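Local coordinates for protein catalase-3 (Neurospora crassa, PDB 4AJ9) that breaks hydrogen peroxide down to oxygen and water with a heme cofactor, as catalases do, and so probably protects the cell from peroxide, at residues Gly111-Ala116 with Lys250-His255; Phe144-Ile149 with Leu290-Lys295; His378-Asp383 with His391-His396. All coordinates share one frame; numbering follows the deposited sequence. Where two conformers were deposited one is given.

Contact 1: Gly111-Ala116 with Lys250-His255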
ATOM      1  N   GLY C 111     -17.274   3.563  14.234  0.57  5.61           N
ATOM      2  CA  GLY C 111     -17.766   4.728  14.932  0.57  5.76           C
ATOM      3  C   GLY C 111     -19.272   4.880  14.886  0.57  4.80           C
ATOM      4  O   GLY C 111     -19.824   5.623  15.697  0.57  7.00           O
ATOM      5  N   SER C 112     -19.946   4.200  13.958  1.00  6.15           N
ATOM      6  CA  SER C 112     -21.410   4.246  13.963  1.00  5.12           C
ATOM      7  C   SER C 112     -21.942   3.517  15.192  1.00  3.90           C
ATOM      8  O   SER C 112     -21.179   2.898  15.914  1.00  7.69           O
ATOM      9  CB  SER C 112     -22.015   3.674  12.667  1.00  4.83           C
ATOM     10  OG  SER C 112     -21.626   2.331  12.459  1.00  5.09           O
ATOM     11  N   ALA C 113     -23.247   3.606  15.432  1.00  3.36           N
ATOM     12  CA  ALA C 113     -23.823   3.135  16.686  1.00  6.16           C
ATOM     13  C   ALA C 113     -24.096   1.627  16.716  1.00  6.34           C
ATOM     14  O   ALA C 113     -24.558   1.032  15.733  1.00  5.30           O
ATOM     15  CB  ALA C 113     -25.113   3.917  16.998  1.00 10.37           C
ATOM     16  N   ASP C 114     -23.819   1.022  17.864  1.00  3.69           N
ATOM     17  CA  ASP C 114     -24.105  -0.390  18.082  1.00  4.19           C
ATOM     18  C   ASP C 114     -25.592  -0.706  17.890  1.00  6.17           C
ATOM     19  O   ASP C 114     -25.942  -1.782  17.410  1.00  4.90           O
ATOM     20  CB  ASP C 114     -23.681  -0.817  19.490  1.00  6.75           C
ATOM     21  CG  ASP C 114     -22.172  -1.005  19.634  1.00  7.58           C
ATOM     22  OD1 ASP C 114     -21.460  -1.105  18.602  1.00  7.64           O
ATOM     23  OD2 ASP C 114     -21.702  -1.071  20.798  1.00  5.82           O
ATOM     24  N   THR C 115     -26.459   0.230  18.272  1.00  9.32           N
ATOM     25  CA  THR C 115     -27.902  -0.017  18.233  1.00  4.84           C
ATOM     26  C   THR C 115     -28.624   0.551  17.010  1.00  9.12           C
ATOM     27  O   THR C 115     -29.837   0.789  17.052  1.00  8.56           O
ATOM     28  CB  THR C 115     -28.619   0.434  19.556  1.00  6.50           C
ATOM     29  OG1 THR C 115     -28.470   1.854  19.741  1.00  5.32           O
ATOM     30  CG2 THR C 115     -28.026  -0.289  20.750  1.00  5.92           C
ATOM     31  N   ALA C 116     -27.895   0.762  15.916  1.00  7.20           N
ATOM     32  CA  ALA C 116     -28.547   0.929  14.617  1.00 10.08           C
ATOM     33  C   ALA C 116     -29.354  -0.337  14.343  1.00  7.91           C
ATOM     34  O   ALA C 116     -28.988  -1.397  14.829  1.00  6.26           O
ATOM     35  CB  ALA C 116     -27.506   1.105  13.523  1.00  5.97           C
ATOM     36  N   LYS C 250     -27.071   8.240  23.148  1.00  5.90           N
ATOM     37  CA  LYS C 250     -26.621   8.217  24.541  1.00  5.30           C
ATOM     38  C   LYS C 250     -25.411   7.296  24.789  1.00  5.49           C
ATOM     39  O   LYS C 250     -24.584   7.575  25.660  1.00  6.47           O
ATOM     40  CB  LYS C 250     -27.788   7.824  25.463  1.00  4.58           C
ATOM     41  CG  LYS C 250     -28.931   8.839  25.469  1.00  6.12           C
ATOM     42  CD  LYS C 250     -28.615  10.012  26.415  1.00  6.57           C
ATOM     43  CE  LYS C 250     -29.699  11.091  26.376  1.00  6.19           C
ATOM     44  NZ  LYS C 250     -29.430  12.225  27.332  1.00  3.95           N
ATOM     45  N   ASN C 251     -25.307   6.198  24.040  1.00  5.80           N
ATOM     46  CA  ASN C 251     -24.143   5.311  24.163  1.00  3.62           C
ATOM     47  C   ASN C 251     -23.900   4.459  22.912  1.00  7.72           C
ATOM     48  O   ASN C 251     -24.363   3.326  22.809  1.00  7.27           O
ATOM     49  CB  ASN C 251     -24.237   4.417  25.404  1.00  7.14           C
ATOM     50  CG  ASN C 251     -22.960   3.614  25.642  1.00  5.57           C
ATOM     51  OD1 ASN C 251     -21.974   3.777  24.918  1.00  7.16           O
ATOM     52  ND2 ASN C 251     -22.969   2.752  26.661  1.00  7.27           N
ATOM     53  N   ALA C 252     -23.163   5.016  21.963  1.00  3.26           N
ATOM     54  CA  ALA C 252     -22.891   4.332  20.717  1.00  6.62           C
ATOM     55  C   ALA C 252     -22.157   3.011  20.968  1.00  2.55           C
ATOM     56  O   ALA C 252     -22.145   2.128  20.112  1.00  5.10           O
ATOM     57  CB  ALA C 252     -22.076   5.237  19.800  1.00  4.10           C
ATOM     58  N   ASP C 253     -21.573   2.878  22.152  1.00  2.25           N
ATOM     59  CA  ASP C 253     -20.749   1.721  22.489  1.00  4.49           C
ATOM     60  C   ASP C 253     -21.488   0.693  23.334  1.00  5.78           C
ATOM     61  O   ASP C 253     -20.874  -0.158  23.976  1.00  3.20           O
ATOM     62  CB  ASP C 253     -19.509   2.200  23.231  1.00  6.22           C
ATOM     63  CG  ASP C 253     -18.682   3.152  22.391  1.00  5.57           C
ATOM     64  OD1 ASP C 253     -18.267   2.729  21.297  1.00  6.70           O
ATOM     65  OD2 ASP C 253     -18.477   4.316  22.801  1.00  6.52           O
ATOM     66  N   PHE C 254     -22.809   0.768  23.320  1.00  6.04           N
ATOM     67  CA  PHE C 254     -23.617  -0.023  24.244  1.00  4.99           C
ATOM     68  C   PHE C 254     -23.266  -1.508  24.176  1.00  4.30           C
ATOM     69  O   PHE C 254     -23.066  -2.158  25.206  1.00  4.41           O
ATOM     70  CB  PHE C 254     -25.101   0.200  23.938  1.00  5.36           C
ATOM     71  CG  PHE C 254     -26.052  -0.570  24.842  1.00 11.83           C
ATOM     72  CD1 PHE C 254     -26.240  -0.187  26.169  1.00 11.28           C
ATOM     73  CD2 PHE C 254     -26.802  -1.628  24.342  1.00  6.69           C
ATOM     74  CE1 PHE C 254     -27.127  -0.872  26.991  1.00 11.04           C
ATOM     75  CE2 PHE C 254     -27.695  -2.313  25.157  1.00 12.75           C
ATOM     76  CZ  PHE C 254     -27.854  -1.931  26.491  1.00 10.50           C
ATOM     77  N   HIS C 255     -23.192  -2.056  22.967  1.00  4.39           N
ATOM     78  CA  HIS C 255     -22.959  -3.496  22.824  1.00  3.52           C
ATOM     79  C   HIS C 255     -21.513  -3.904  23.124  1.00  4.93           C
ATOM     80  O   HIS C 255     -21.271  -4.916  23.787  1.00  4.35           O
ATOM     81  CB  HIS C 255     -23.378  -3.999  21.442  1.00  4.72           C
ATOM     82  CG  HIS C 255     -24.863  -4.062  21.241  1.00  5.74           C
ATOM     83  ND1 HIS C 255     -25.440  -4.187  19.995  1.00  7.33           N
ATOM     84  CD2 HIS C 255     -25.889  -4.020  22.127  1.00  6.40           C
ATOM     85  CE1 HIS C 255     -26.756  -4.212  20.120  1.00  6.35           C
ATOM     86  NE2 HIS C 255     -27.054  -4.109  21.405  1.00  5.42           N
TER
HETATM   87  O   HOH W   1     -24.470  -4.180  17.323  1.00  5.34           O
HETATM   88  O   HOH W   2     -25.737   2.267  20.452  1.00  5.78           O
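D114 OD2 is gripped by two successive backbone amides at the start of helix 254-264: H255 N at 2.8 Å, a weak bond because the N-H points off line (123°), and R256 N, which also donates to it. The carboxylate is put there by a chi1 of -77°, with CG anti to the carbonyl carbon of D114. OD1, the other oxygen, forms a salt bridge with R67. D253 occupies the N-cap position of the helix but makes no capping bond with its side chain, which instead joins R67 and Q168 N of the second subunit. The D114 carboxylate therefore supplies an acceptor to the first helical turn from a remote part of the chain, and the helix end together with R67 would be expected to favour its charged form.

A backbone bond runs beside it: D114 N donates to A252 O at 3.0 Å and 162°, joining a type I turn from A113 to A116 to another from N251 to F254. The methyls A113 CB and A252 CB lie 4.3 Å apart beside this bond. T115 CG2 sits over one face of the H255 ring, 4.0 Å from H255 NE2, and the same methyl is 4.0 Å from F254 CD2. Water 1, in the plane of the H255 ring at its edge, bridges H255 ND1 (2.8 Å) to D114 O. Water 2 bridges N251 O to T115 OG1 at 2.9 Å from the latter; that hydroxyl is also bonded to A244 O.

The side chain of S112 lies about 10 Å from that of H65, probably an active-site residue. The loop between strands 96-104 and 121-128 is thereby pinned at the junction of two helices: A113 and T115 pack on helix 241-250, while D114 engages the first turn of helix 254-264.

Contact 2: Phe144-Ile149 with Leu290-Lys295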
ATOM      1  N   PHE C 144     -29.685 -11.882   2.019  1.00  9.04           N
ATOM      2  CA  PHE C 144     -30.517 -11.115   1.081  1.00  4.63           C
ATOM      3  C   PHE C 144     -30.531 -11.626  -0.351  1.00  7.52           C
ATOM      4  O   PHE C 144     -31.519 -11.449  -1.072  1.00  6.76           O
ATOM      5  CB  PHE C 144     -30.054  -9.653   0.998  1.00  5.01           C
ATOM      6  CG  PHE C 144     -30.230  -8.870   2.267  1.00  6.82           C
ATOM      7  CD1 PHE C 144     -31.463  -8.314   2.599  1.00  8.31           C
ATOM      8  CD2 PHE C 144     -29.156  -8.650   3.106  1.00  6.85           C
ATOM      9  CE1 PHE C 144     -31.613  -7.560   3.761  1.00  9.64           C
ATOM     10  CE2 PHE C 144     -29.299  -7.899   4.273  1.00  7.13           C
ATOM     11  CZ  PHE C 144     -30.523  -7.354   4.596  1.00  6.90           C
ATOM     12  N   ILE C 145     -29.425 -12.210  -0.786  1.00  6.72           N
ATOM     13  CA  ILE C 145     -29.249 -12.480  -2.206  1.00  8.27           C
ATOM     14  C   ILE C 145     -28.753 -13.891  -2.401  1.00  5.81           C
ATOM     15  O   ILE C 145     -28.241 -14.497  -1.471  1.00  6.58           O
ATOM     16  CB  ILE C 145     -28.258 -11.501  -2.851  1.00  3.45           C
ATOM     17  CG1 ILE C 145     -26.944 -11.509  -2.060  1.00  4.57           C
ATOM     18  CG2 ILE C 145     -28.860 -10.079  -2.895  1.00  4.22           C
ATOM     19  CD1 ILE C 145     -25.821 -10.769  -2.706  1.00  4.48           C
ATOM     20  N   GLN C 146     -28.913 -14.402  -3.617  1.00  6.08           N
ATOM     21  CA  GLN C 146     -28.697 -15.822  -3.898  1.00  5.86           C
ATOM     22  C   GLN C 146     -27.419 -16.079  -4.690  1.00  6.77           C
ATOM     23  O   GLN C 146     -27.050 -17.216  -4.930  1.00  8.44           O
ATOM     24  CB  GLN C 146     -29.897 -16.391  -4.665  1.00  8.27           C
ATOM     25  CG  GLN C 146     -31.225 -16.200  -3.950  1.00 10.67           C
ATOM     26  CD  GLN C 146     -32.400 -16.751  -4.729  1.00 15.60           C
ATOM     27  OE1 GLN C 146     -32.631 -16.368  -5.878  1.00 13.14           O
ATOM     28  NE2 GLN C 146     -33.154 -17.654  -4.106  1.00  6.89           N
ATOM     29  N   ASP C 147     -26.744 -15.016  -5.098  1.00  7.14           N
ATOM     30  CA  ASP C 147     -25.524 -15.172  -5.873  1.00  5.40           C
ATOM     31  C   ASP C 147     -24.534 -14.083  -5.443  1.00  4.36           C
ATOM     32  O   ASP C 147     -24.876 -12.908  -5.415  1.00  4.24           O
ATOM     33  CB  ASP C 147     -25.851 -15.087  -7.368  1.00  6.05           C
ATOM     34  CG  ASP C 147     -24.669 -15.460  -8.261  1.00  8.91           C
ATOM     35  OD1 ASP C 147     -23.526 -15.005  -7.994  1.00  4.69           O
ATOM     36  OD2 ASP C 147     -24.891 -16.210  -9.244  1.00  5.02           O
ATOM     37  N   ALA C 148     -23.313 -14.493  -5.108  1.00  5.79           N
ATOM     38  CA  ALA C 148     -22.290 -13.590  -4.596  1.00  4.25           C
ATOM     39  C   ALA C 148     -22.000 -12.396  -5.502  1.00  2.61           C
ATOM     40  O   ALA C 148     -21.547 -11.356  -5.035  1.00  6.17           O
ATOM     41  CB  ALA C 148     -21.007 -14.363  -4.343  1.00  6.68           C
ATOM     42  N   ILE C 149     -22.241 -12.549  -6.800  1.00  3.61           N
ATOM     43  CA  ILE C 149     -21.906 -11.500  -7.754  1.00  2.23           C
ATOM     44  C   ILE C 149     -22.772 -10.257  -7.525  1.00  3.30           C
ATOM     45  O   ILE C 149     -22.447  -9.178  -7.994  1.00  3.96           O
ATOM     46  CB  ILE C 149     -22.046 -12.002  -9.220  1.00  4.46           C
ATOM     47  CG1 ILE C 149     -21.331 -11.060 -10.187  1.00  6.01           C
ATOM     48  CG2 ILE C 149     -23.524 -12.169  -9.604  1.00  6.95           C
ATOM     49  CD1 ILE C 149     -21.060 -11.681 -11.573  1.00  3.77           C
ATOM     50  N   LEU C 290     -31.532 -26.614  -0.630  1.00  9.38           N
ATOM     51  CA  LEU C 290     -30.621 -26.317   0.479  1.00  9.15           C
ATOM     52  C   LEU C 290     -29.343 -25.583   0.050  1.00  6.96           C
ATOM     53  O   LEU C 290     -28.530 -25.190   0.889  1.00 10.22           O
ATOM     54  CB  LEU C 290     -30.312 -27.577   1.300  1.00  9.80           C
ATOM     55  CG  LEU C 290     -31.290 -27.777   2.461  1.00  9.27           C
ATOM     56  CD1 LEU C 290     -31.318 -29.233   2.959  1.00  7.87           C
ATOM     57  CD2 LEU C 290     -30.937 -26.817   3.589  1.00  5.78           C
ATOM     58  N   LEU C 291     -29.185 -25.371  -1.251  1.00  5.76           N
ATOM     59  CA  LEU C 291     -28.082 -24.562  -1.757  1.00 11.75           C
ATOM     60  C   LEU C 291     -28.475 -23.078  -1.777  1.00  8.45           C
ATOM     61  O   LEU C 291     -27.657 -22.220  -2.087  1.00  9.56           O
ATOM     62  CB  LEU C 291     -27.677 -25.012  -3.163  1.00  8.39           C
ATOM     63  CG  LEU C 291     -27.151 -26.438  -3.361  1.00  8.32           C
ATOM     64  CD1 LEU C 291     -26.830 -26.665  -4.842  1.00  8.99           C
ATOM     65  CD2 LEU C 291     -25.926 -26.720  -2.498  1.00  4.99           C
ATOM     66  N   ASP C 292     -29.728 -22.796  -1.424  1.00  9.16           N
ATOM     67  CA  ASP C 292     -30.303 -21.457  -1.474  1.00 11.84           C
ATOM     68  C   ASP C 292     -30.192 -20.775  -0.106  1.00  8.03           C
ATOM     69  O   ASP C 292     -30.907 -21.130   0.831  1.00  6.07           O
ATOM     70  CB  ASP C 292     -31.781 -21.549  -1.893  1.00  7.55           C
ATOM     71  CG  ASP C 292     -32.449 -20.190  -2.047  1.00 11.35           C
ATOM     72  OD1 ASP C 292     -31.895 -19.164  -1.579  1.00 10.64           O
ATOM     73  OD2 ASP C 292     -33.559 -20.149  -2.628  1.00  7.95           O
ATOM     74  N   PRO C 293     -29.320 -19.759  -0.008  1.00  4.89           N
ATOM     75  CA  PRO C 293     -29.039 -19.077   1.261  1.00  8.10           C
ATOM     76  C   PRO C 293     -30.153 -18.129   1.704  1.00  7.15           C
ATOM     77  O   PRO C 293     -30.038 -17.504   2.772  1.00  9.32           O
ATOM     78  CB  PRO C 293     -27.768 -18.277   0.939  1.00  3.84           C
ATOM     79  CG  PRO C 293     -27.921 -17.940  -0.511  1.00  5.94           C
ATOM     80  CD  PRO C 293     -28.603 -19.143  -1.138  1.00  6.75           C
ATOM     81  N   THR C 294     -31.206 -18.001   0.900  1.00  5.92           N
ATOM     82  CA  THR C 294     -32.338 -17.171   1.294  1.00  6.03           C
ATOM     83  C   THR C 294     -33.376 -18.000   2.038  1.00  7.96           C
ATOM     84  O   THR C 294     -34.447 -17.500   2.354  1.00  5.78           O
ATOM     85  CB  THR C 294     -33.019 -16.474   0.074  1.00  5.39           C
ATOM     86  OG1 THR C 294     -33.634 -17.457  -0.770  1.00  5.88           O
ATOM     87  CG2 THR C 294     -31.982 -15.672  -0.750  1.00  3.32           C
ATOM     88  N   LYS C 295     -33.054 -19.265   2.303  1.00  5.88           N
ATOM     89  CA  LYS C 295     -33.984 -20.173   2.965  1.00  5.94           C
ATOM     90  C   LYS C 295     -33.326 -20.762   4.207  1.00  7.97           C
ATOM     91  O   LYS C 295     -32.119 -20.997   4.213  1.00 10.19           O
ATOM     92  CB  LYS C 295     -34.377 -21.321   2.032  1.00 12.22           C
ATOM     93  CG  LYS C 295     -34.851 -20.915   0.637  1.00 12.04           C
ATOM     94  CD  LYS C 295     -36.309 -20.499   0.632  1.00  6.17           C
ATOM     95  CE  LYS C 295     -36.809 -20.258  -0.795  1.00  6.61           C
ATOM     96  NZ  LYS C 295     -35.970 -19.272  -1.532  1.00 11.04           N
TER
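Q146, T294 and P293 bury the most surface here, and Q146 does so with its aliphatic part as well as its amide. The side chains of Q146 and T294 cross at about a right angle, and Q146 CG presses on the methyl T294 CG2 at 3.3 Å, a tight approach. Beyond CG the glutamine is extended (chi2 179°), which carries its amide to D292. There Q146 NE2 makes a weak bond of 3.2 Å to D292 OD1, with the amide and carboxylate planes turned 61° apart. Its stronger partner is F438 O.

D292 is itself held in place from within 290-295. OD1 accepts from T294 N at 2.8 Å, closing an Asx turn, and from T294 OG1 at 2.6 Å, both donors lying on the same face of the carboxylate. OD2 forms a salt bridge with K295 NZ at 2.8 Å, so the acceptor offered to Q146 has a fixed orientation. P293 points toward 144-149, its CG meeting I145 O at 3.6 Å and also approaching Q146 CA; this carbonyl oxygen of I145 is buried with no polar partner.

Further along the first segment, A148 touches the heme directly. The contact joins the loop between strand 131-138 and helix 151-158 to the loop between strands 270-278 and 305-314. I145 and P293 both pack on L344 of helix 343-360, which carries Y352, probably the axial ligand of the heme iron, as in related catalases.

Contact 3: His378-Asp383 with His391-His396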
ATOM      1  N   HIS C 378       3.983 -24.724   7.166  1.00  3.07           N
ATOM      2  CA  HIS C 378       5.122 -25.292   6.462  1.00  2.68           C
ATOM      3  C   HIS C 378       4.789 -25.390   4.992  1.00  3.81           C
ATOM      4  O   HIS C 378       4.023 -26.252   4.567  1.00  5.89           O
ATOM      5  CB  HIS C 378       5.458 -26.670   7.017  1.00  3.67           C
ATOM      6  CG  HIS C 378       5.731 -26.659   8.487  1.00  3.90           C
ATOM      7  ND1 HIS C 378       6.931 -26.233   9.013  1.00  4.61           N
ATOM      8  CD2 HIS C 378       4.945 -26.975   9.543  1.00  5.58           C
ATOM      9  CE1 HIS C 378       6.879 -26.300  10.333  1.00  5.67           C
ATOM     10  NE2 HIS C 378       5.683 -26.746  10.679  1.00  8.78           N
ATOM     11  N   ASN C 379       5.362 -24.490   4.216  1.00  3.45           N
ATOM     12  CA  ASN C 379       5.140 -24.510   2.783  1.00  2.21           C
ATOM     13  C   ASN C 379       6.227 -23.726   2.079  1.00  4.65           C
ATOM     14  O   ASN C 379       7.205 -23.320   2.694  1.00  4.00           O
ATOM     15  CB  ASN C 379       3.752 -23.950   2.446  1.00  2.34           C
ATOM     16  CG  ASN C 379       3.575 -22.518   2.918  1.00  3.70           C
ATOM     17  OD1 ASN C 379       4.485 -21.706   2.824  1.00  5.49           O
ATOM     18  ND2 ASN C 379       2.397 -22.211   3.430  1.00  6.71           N
ATOM     19  N   ASN C 380       6.060 -23.514   0.779  1.00  4.45           N
ATOM     20  CA  ASN C 380       7.112 -22.891   0.000  1.00  3.43           C
ATOM     21  C   ASN C 380       6.832 -21.433  -0.330  1.00  2.58           C
ATOM     22  O   ASN C 380       7.455 -20.871  -1.229  1.00  4.25           O
ATOM     23  CB  ASN C 380       7.386 -23.715  -1.262  1.00  3.49           C
ATOM     24  CG  ASN C 380       7.984 -25.066  -0.933  1.00  6.21           C
ATOM     25  OD1 ASN C 380       8.826 -25.165  -0.045  1.00  4.25           O
ATOM     26  ND2 ASN C 380       7.535 -26.117  -1.623  1.00  1.85           N
ATOM     27  N   HIS C 381       5.888 -20.832   0.396  1.00  4.05           N
ATOM     28  CA  HIS C 381       5.613 -19.400   0.269  1.00  4.30           C
ATOM     29  C   HIS C 381       6.812 -18.589   0.778  1.00  4.34           C
ATOM     30  O   HIS C 381       7.409 -18.940   1.801  1.00  4.11           O
ATOM     31  CB  HIS C 381       4.383 -19.005   1.079  1.00  1.37           C
ATOM     32  CG  HIS C 381       3.121 -19.703   0.666  1.00  2.96           C
ATOM     33  ND1 HIS C 381       1.876 -19.245   1.030  1.00  2.77           N
ATOM     34  CD2 HIS C 381       2.911 -20.834  -0.051  1.00  4.69           C
ATOM     35  CE1 HIS C 381       0.950 -20.053   0.543  1.00  3.93           C
ATOM     36  NE2 HIS C 381       1.551 -21.021  -0.123  1.00  5.32           N
ATOM     37  N   ARG C 382       7.142 -17.496   0.098  1.00  2.39           N
ATOM     38  CA  ARG C 382       8.280 -16.667   0.510  1.00  3.24           C
ATOM     39  C   ARG C 382       8.038 -15.197   0.235  1.00  4.11           C
ATOM     40  O   ARG C 382       7.200 -14.843  -0.585  1.00  2.56           O
ATOM     41  CB  ARG C 382       9.555 -17.070  -0.227  1.00  4.65           C
ATOM     42  CG  ARG C 382      10.042 -18.478   0.058  1.00  3.78           C
ATOM     43  CD  ARG C 382      10.482 -18.644   1.500  1.00  5.14           C
ATOM     44  NE  ARG C 382      11.123 -19.952   1.680  1.00  3.69           N
ATOM     45  CZ  ARG C 382      10.475 -21.064   2.001  1.00  2.45           C
ATOM     46  NH1 ARG C 382       9.152 -21.052   2.164  1.00  2.99           N
ATOM     47  NH2 ARG C 382      11.152 -22.205   2.143  1.00  3.03           N
ATOM     48  N   ASP C 383       8.816 -14.353   0.908  1.00  4.46           N
ATOM     49  CA  ASP C 383       8.841 -12.917   0.642  1.00  6.15           C
ATOM     50  C   ASP C 383       7.475 -12.263   0.868  1.00  2.89           C
ATOM     51  O   ASP C 383       6.713 -12.658   1.759  1.00  1.90           O
ATOM     52  CB  ASP C 383       9.330 -12.625  -0.789  1.00  2.35           C
ATOM     53  CG  ASP C 383      10.636 -13.328  -1.137  1.00  7.54           C
ATOM     54  OD1 ASP C 383      11.246 -13.982  -0.258  1.00  4.89           O
ATOM     55  OD2 ASP C 383      11.065 -13.204  -2.308  1.00  4.85           O
ATOM     56  N   HIS C 391      12.932 -18.156   6.582  1.00  4.55           N
ATOM     57  CA  HIS C 391      12.792 -19.535   6.147  1.00  4.88           C
ATOM     58  C   HIS C 391      14.136 -20.215   5.951  1.00  4.14           C
ATOM     59  O   HIS C 391      15.032 -19.677   5.300  1.00  6.81           O
ATOM     60  CB  HIS C 391      11.984 -19.632   4.847  1.00  4.58           C
ATOM     61  CG  HIS C 391      10.542 -19.260   4.992  1.00  4.97           C
ATOM     62  ND1 HIS C 391      10.101 -17.954   4.949  1.00  3.82           N
ATOM     63  CD2 HIS C 391       9.435 -20.026   5.167  1.00  3.54           C
ATOM     64  CE1 HIS C 391       8.788 -17.928   5.104  1.00  6.80           C
ATOM     65  NE2 HIS C 391       8.358 -19.172   5.232  1.00  5.71           N
ATOM     66  N   LYS C 392      14.244 -21.425   6.493  1.00  6.36           N
ATOM     67  CA  LYS C 392      15.478 -22.205   6.455  1.00  5.51           C
ATOM     68  C   LYS C 392      15.640 -23.011   5.162  1.00  5.87           C
ATOM     69  O   LYS C 392      16.756 -23.192   4.689  1.00  8.82           O
ATOM     70  CB  LYS C 392      15.510 -23.145   7.662  1.00 12.17           C
ATOM     71  CG  LYS C 392      16.823 -23.889   7.881  1.00 26.32           C
ATOM     72  CD  LYS C 392      16.758 -24.766   9.138  1.00 33.59           C
ATOM     73  CE  LYS C 392      16.078 -24.042  10.322  1.00 38.07           C
ATOM     74  NZ  LYS C 392      16.872 -22.927  10.938  1.00 32.02           N
ATOM     75  N   ASN C 393      14.533 -23.508   4.607  1.00  9.26           N
ATOM     76  CA  ASN C 393      14.587 -24.413   3.448  1.00  4.58           C
ATOM     77  C   ASN C 393      14.833 -23.617   2.177  1.00  6.86           C
ATOM     78  O   ASN C 393      13.984 -22.836   1.776  1.00  3.13           O
ATOM     79  CB  ASN C 393      13.273 -25.200   3.316  1.00  8.69           C
ATOM     80  CG  ASN C 393      13.188 -26.018   2.012  1.00  7.66           C
ATOM     81  OD1 ASN C 393      14.204 -26.481   1.483  1.00  4.83           O
ATOM     82  ND2 ASN C 393      11.962 -26.184   1.488  1.00  5.51           N
ATOM     83  N   ILE C 394      15.987 -23.817   1.544  1.00  6.81           N
ATOM     84  CA  ILE C 394      16.338 -23.036   0.360  1.00  5.79           C
ATOM     85  C   ILE C 394      15.810 -23.661  -0.929  1.00  2.99           C
ATOM     86  O   ILE C 394      15.899 -23.059  -1.992  1.00  4.45           O
ATOM     87  CB  ILE C 394      17.867 -22.839   0.234  1.00  6.95           C
ATOM     88  CG1 ILE C 394      18.532 -24.142  -0.212  1.00  7.11           C
ATOM     89  CG2 ILE C 394      18.446 -22.316   1.549  1.00  5.30           C
ATOM     90  CD1 ILE C 394      20.043 -24.024  -0.379  1.00 11.64           C
ATOM     91  N   HIS C 395      15.273 -24.874  -0.830  1.00  4.99           N
ATOM     92  CA  HIS C 395      14.647 -25.509  -1.986  1.00  8.88           C
ATOM     93  C   HIS C 395      13.125 -25.367  -1.883  1.00  2.68           C
ATOM     94  O   HIS C 395      12.403 -26.306  -1.530  1.00  3.78           O
ATOM     95  CB  HIS C 395      15.139 -26.958  -2.132  1.00  4.78           C
ATOM     96  CG  HIS C 395      16.631 -27.055  -2.212  1.00  6.60           C
ATOM     97  ND1 HIS C 395      17.405 -27.483  -1.156  1.00  5.28           N
ATOM     98  CD2 HIS C 395      17.496 -26.708  -3.198  1.00  5.89           C
ATOM     99  CE1 HIS C 395      18.681 -27.421  -1.496  1.00  7.60           C
ATOM    100  NE2 HIS C 395      18.763 -26.957  -2.730  1.00  8.58           N
ATOM    101  N   HIS C 396      12.681 -24.150  -2.184  1.00  7.13           N
ATOM    102  CA  HIS C 396      11.319 -23.684  -1.965  1.00  2.57           C
ATOM    103  C   HIS C 396      10.408 -23.959  -3.160  1.00  3.55           C
ATOM    104  O   HIS C 396       9.732 -23.067  -3.682  1.00  4.64           O
ATOM    105  CB  HIS C 396      11.327 -22.184  -1.631  1.00  3.15           C
ATOM    106  CG  HIS C 396      12.054 -21.336  -2.634  1.00  3.93           C
ATOM    107  ND1 HIS C 396      12.950 -21.852  -3.549  1.00  5.25           N
ATOM    108  CD2 HIS C 396      12.017 -19.999  -2.861  1.00  5.20           C
ATOM    109  CE1 HIS C 396      13.433 -20.870  -4.291  1.00  4.64           C
ATOM    110  NE2 HIS C 396      12.885 -19.736  -3.891  1.00  3.14           N
TER
HETATM  111  O   HOH W   3       5.789 -20.429   5.036  1.00  8.36           O
HETATM  112  O   HOH W   4       9.756 -24.663   2.580  1.00  8.05           O
HETATM  113  O   HOH W   5      14.000 -20.195   1.262  1.00  4.43           O
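R382 CG stands anti to its carbonyl carbon (chi1 -64°), and the chain then bends at chi2 (-66°), laying the guanidinium over one face of the ring of H391, whose own CG is likewise anti to its carbonyl carbon. The two flat groups stack with centres 3.9 Å apart and planes only 8° from parallel. Offset within the stack puts R382 NH1 3.2 Å from H391 CD2, while R382 CD makes a CH-pi contact 3.7 Å from the H391 ring centroid. On the opposite guanidinium face lies H396 CB, 3.8 Å from R382 NH2, so the group is sandwiched.

Around the rim, every N-H has an acceptor. R382 NH2 donates to N393 O at 2.9 Å, the oxygen being met in its carbonyl plane on a lone pair. R382 NH1 serves two carbonyls of its own segment, N379 O at 3.0 Å and H381 O at 2.8 Å. Water 4 accepts from NH2 and from N393 ND2, and lies close enough to N380 OD1 to donate to it, though other acceptors compete; water 5 takes the N-H of NE and donates on to N393 O. Both the stack and the bonds thus fix the rotation of the guanidinium. H391 NE2 is tied through water 3, 2.9 Å away, to N379 OD1.

A leucine in place of R382 would probably leave the carbonyls of N379, H381 and N393 without this common donor and H391 without its stacking mate, freeing its ring to turn.

Asx turns at N379 and N393 shape the two sides of this compact loop. H378, N379 and H381 bond to D13, T19 and D21 of the third subunit, and H391 pairs with a strand of that chain, consistent with the interlocking of N-terminal arms and wrapping loops known from catalase tetramers.

Overall arrangement
From the N terminus, the chain passes 111-116 after strand 96-104 and, one antiparallel strand pair later, 144-149. Contact 1 then closes a long loop when 250-255 returns, and contact 2 closes another at 290-295. Because the segments alternate, these loops cross, contact 2 beside the heme; the two contact centres lie about 29 Å apart without touching. Contact 1 joins an interstrand loop to the helix 241-250/254-264 junction, contact 2 joins two loops beside helix 343-360, and both touch the second subunit. Contact 3 follows in series, spanning just seven residues at the chain's periphery, about 45 Å from contact 1 between centres, where the third and fourth subunits adjoin it.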